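Local atomic coordinates of meso-diaminopimelate dehydrogenase (Clostridium tetani, PDB entry 3WGZ), a protein that probably catalyses the reversible NADP-dependent oxidative deamination of meso-diaminopimelate, and is seen here in an engineered form with D-leucine bound. Residues G151-H156 against G169-I174. The protein carries 6 engineered substitutions. Sequence-based numbering, arbitrary orientation.
Engineered in segment 151-156: L154 (natural residue Gln). Engineered in segment 169-174: I173 (natural residue Thr). With DLE (D-leucine), chain C.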
ATOM      1  N   GLY B 151     -11.173  -9.750  15.317  1.00 42.46           N
ATOM      2  CA  GLY B 151     -12.115  -8.669  15.539  1.00 43.68           C
ATOM      3  C   GLY B 151     -13.506  -9.204  15.819  1.00 45.57           C
ATOM      4  O   GLY B 151     -13.865 -10.310  15.404  1.00 45.13           O
ATOM      5  N   VAL B 152     -14.304  -8.406  16.516  1.00 45.93           N
ATOM      6  CA  VAL B 152     -15.646  -8.807  16.876  1.00 47.19           C
ATOM      7  C   VAL B 152     -16.679  -8.625  15.769  1.00 49.48           C
ATOM      8  O   VAL B 152     -16.510  -7.815  14.853  1.00 50.00           O
ATOM      9  CB  VAL B 152     -16.118  -8.023  18.110  1.00 46.06           C
ATOM     10  CG1 VAL B 152     -17.484  -8.496  18.536  1.00 42.19           C
ATOM     11  CG2 VAL B 152     -15.102  -8.166  19.232  1.00 45.50           C
ATOM     12  N   SER B 153     -17.740  -9.420  15.856  1.00 51.40           N
ATOM     13  CA  SER B 153     -18.857  -9.340  14.921  1.00 53.37           C
ATOM     14  C   SER B 153     -20.059  -9.088  15.807  1.00 54.03           C
ATOM     15  O   SER B 153     -20.495  -9.978  16.536  1.00 53.96           O
ATOM     16  CB  SER B 153     -19.060 -10.649  14.155  1.00 53.63           C
ATOM     17  OG  SER B 153     -17.922 -10.959  13.376  1.00 57.81           O
ATOM     18  N   LEU B 154     -20.567  -7.861  15.770  1.00 55.59           N
ATOM     19  CA  LEU B 154     -21.721  -7.491  16.576  1.00 55.99           C
ATOM     20  C   LEU B 154     -22.824  -8.527  16.374  1.00 56.56           C
ATOM     21  O   LEU B 154     -23.408  -9.028  17.340  1.00 55.93           O
ATOM     22  CB  LEU B 154     -22.223  -6.097  16.177  1.00 58.04           C
ATOM     23  CG  LEU B 154     -21.312  -4.871  16.378  1.00 59.95           C
ATOM     24  CD1 LEU B 154     -20.041  -4.997  15.547  1.00 61.19           C
ATOM     25  CD2 LEU B 154     -22.067  -3.608  15.973  1.00 60.03           C
ATOM     26  N   GLY B 155     -23.087  -8.853  15.110  1.00 55.55           N
ATOM     27  CA  GLY B 155     -24.121  -9.817  14.788  1.00 54.47           C
ATOM     28  C   GLY B 155     -23.946 -11.146  15.490  1.00 53.72           C
ATOM     29  O   GLY B 155     -24.858 -11.613  16.172  1.00 53.48           O
ATOM     30  N   HIS B 156     -22.778 -11.760  15.327  1.00 52.76           N
ATOM     31  CA  HIS B 156     -22.516 -13.043  15.962  1.00 52.35           C
ATOM     32  C   HIS B 156     -22.628 -12.984  17.479  1.00 52.32           C
ATOM     33  O   HIS B 156     -22.938 -13.984  18.119  1.00 53.46           O
ATOM     34  CB  HIS B 156     -21.139 -13.566  15.565  1.00 52.71           C
ATOM     35  CG  HIS B 156     -21.063 -14.039  14.150  1.00 54.29           C
ATOM     36  ND1 HIS B 156     -21.057 -13.177  13.074  1.00 55.88           N
ATOM     37  CD2 HIS B 156     -21.021 -15.289  13.631  1.00 54.13           C
ATOM     38  CE1 HIS B 156     -21.011 -13.877  11.954  1.00 55.33           C
ATOM     39  NE2 HIS B 156     -20.989 -15.161  12.265  1.00 54.11           N
ATOM     40  N   GLY B 169     -22.062 -12.714  26.349  1.00 44.88           N
ATOM     41  CA  GLY B 169     -20.973 -13.281  25.577  1.00 42.19           C
ATOM     42  C   GLY B 169     -20.494 -12.428  24.421  1.00 42.54           C
ATOM     43  O   GLY B 169     -21.094 -11.404  24.085  1.00 42.64           O
ATOM     44  N   ILE B 170     -19.403 -12.865  23.802  1.00 39.93           N
ATOM     45  CA  ILE B 170     -18.822 -12.140  22.685  1.00 39.86           C
ATOM     46  C   ILE B 170     -18.179 -13.107  21.698  1.00 38.65           C
ATOM     47  O   ILE B 170     -17.784 -14.227  22.061  1.00 37.64           O
ATOM     48  CB  ILE B 170     -17.761 -11.137  23.189  1.00 40.97           C
ATOM     49  CG1 ILE B 170     -17.278 -10.251  22.040  1.00 43.73           C
ATOM     50  CG2 ILE B 170     -16.597 -11.893  23.809  1.00 41.70           C
ATOM     51  CD1 ILE B 170     -16.331  -9.133  22.472  1.00 44.12           C
ATOM     52  N   GLN B 171     -18.079 -12.676  20.447  1.00 36.04           N
ATOM     53  CA  GLN B 171     -17.486 -13.500  19.407  1.00 34.88           C
ATOM     54  C   GLN B 171     -16.373 -12.792  18.658  1.00 35.21           C
ATOM     55  O   GLN B 171     -16.421 -11.578  18.457  1.00 36.19           O
ATOM     56  CB  GLN B 171     -18.560 -13.936  18.407  1.00 33.71           C
ATOM     57  CG  GLN B 171     -18.021 -14.733  17.229  1.00 36.85           C
ATOM     58  CD  GLN B 171     -17.719 -13.889  15.986  1.00 39.39           C
ATOM     59  OE1 GLN B 171     -17.420 -12.700  16.070  1.00 36.28           O
ATOM     60  NE2 GLN B 171     -17.790 -14.526  14.817  1.00 43.79           N
ATOM     61  N   TYR B 172     -15.381 -13.564  18.228  1.00 34.12           N
ATOM     62  CA  TYR B 172     -14.272 -13.028  17.463  1.00 35.45           C
ATOM     63  C   TYR B 172     -14.136 -13.860  16.208  1.00 37.95           C
ATOM     64  O   TYR B 172     -14.452 -15.048  16.208  1.00 38.31           O
ATOM     65  CB  TYR B 172     -12.959 -13.138  18.235  1.00 36.03           C
ATOM     66  CG  TYR B 172     -12.842 -12.234  19.434  1.00 37.22           C
ATOM     67  CD1 TYR B 172     -12.562 -10.874  19.282  1.00 36.75           C
ATOM     68  CD2 TYR B 172     -12.999 -12.737  20.727  1.00 36.51           C
ATOM     69  CE1 TYR B 172     -12.437 -10.043  20.389  1.00 36.73           C
ATOM     70  CE2 TYR B 172     -12.877 -11.914  21.838  1.00 36.73           C
ATOM     71  CZ  TYR B 172     -12.597 -10.573  21.663  1.00 38.21           C
ATOM     72  OH  TYR B 172     -12.485  -9.760  22.764  1.00 40.13           O
ATOM     73  N   ILE B 173     -13.688 -13.219  15.134  1.00 38.05           N
ATOM     74  CA  ILE B 173     -13.435 -13.902  13.884  1.00 38.60           C
ATOM     75  C   ILE B 173     -11.920 -13.770  13.794  1.00 39.01           C
ATOM     76  O   ILE B 173     -11.379 -12.686  14.006  1.00 39.10           O
ATOM     77  CB  ILE B 173     -14.111 -13.200  12.686  1.00 38.57           C
ATOM     78  CG1 ILE B 173     -15.635 -13.300  12.823  1.00 43.91           C
ATOM     79  CG2 ILE B 173     -13.667 -13.865  11.383  1.00 38.82           C
ATOM     80  CD1 ILE B 173     -16.426 -12.666  11.687  1.00 42.61           C
ATOM     81  N   ILE B 174     -11.231 -14.864  13.504  1.00 37.96           N
ATOM     82  CA  ILE B 174      -9.782 -14.818  13.438  1.00 40.08           C
ATOM     83  C   ILE B 174      -9.211 -15.570  12.246  1.00 42.77           C
ATOM     84  O   ILE B 174      -9.591 -16.710  11.971  1.00 43.43           O
ATOM     85  CB  ILE B 174      -9.150 -15.428  14.715  1.00 41.04           C
ATOM     86  CG1 ILE B 174      -9.846 -14.870  15.965  1.00 41.10           C
ATOM     87  CG2 ILE B 174      -7.639 -15.155  14.738  1.00 36.82           C
ATOM     88  CD1 ILE B 174      -9.454 -15.574  17.264  1.00 38.34           C
TER
HETATM   89  N   DLE C 400     -21.006  -7.116  10.265  1.00129.37           N
HETATM   90  CA  DLE C 400     -22.099  -7.263  11.238  1.00129.43           C
HETATM   91  CB  DLE C 400     -22.211  -6.028  12.133  1.00129.45           C
HETATM   92  CG  DLE C 400     -22.481  -4.790  11.276  1.00129.63           C
HETATM   93  CD1 DLE C 400     -23.824  -4.946  10.558  1.00129.53           C
HETATM   94  CD2 DLE C 400     -22.529  -3.550  12.172  1.00129.73           C
HETATM   95  C   DLE C 400     -21.850  -8.501  12.103  1.00129.36           C
HETATM   96  O   DLE C 400     -20.692  -8.663  12.545  1.00129.38           O
HETATM   97  OXT DLE C 400     -22.819  -9.268  12.284  1.00129.42           O
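Two torsions of Q171 bring its amide to H156: CG lies anti to the backbone N (chi1 176°), and a bend at chi2 (-95°) then carries the amide across the imidazole. The amide lies nearly parallel to the ring, the planes 16° apart, with NE2 over one face near the rim, 3.4 Å from H156 CG. The other end of the amide turns to the start of the helix, where Q171 OE1 takes a weak, bent bond from S153 N at 3.3 Å. Across the strands, V152 inserts its methyls: CG2 lies 3.6 Å from I170 CD1 and 3.5 Å from Y172 CE1, while CG1 rests near Q171 O. The backbones meet more firmly at G151 and I173, an antiparallel hydrogen-bonded pair in which I173 N reaches G151 O at 2.9 Å and G151 N reaches I173 O at 3.2 Å. I173 and L154 are engineered residues; L154 turns from the strand to the bound D-leucine, its CD2 3.8 Å from the ligand CD2. The ligand carboxylate lies near the backbone N atoms of L154 and G155, but OXT is modelled too close to G155 for its place to be firm, and help from the helix dipole is only possible. Y172 OH bonds to H244, and Y224 and F225 meet the H156 ring edge-to-face. The contact exemplifies a short edge strand, 151-152, passing directly into a helix, 154-161, whose first turn is met by a side chain of the neighbouring strand; that strand, 166-175, pairs on its other side with strand 197-205, whose M199 touches H156 and Q171.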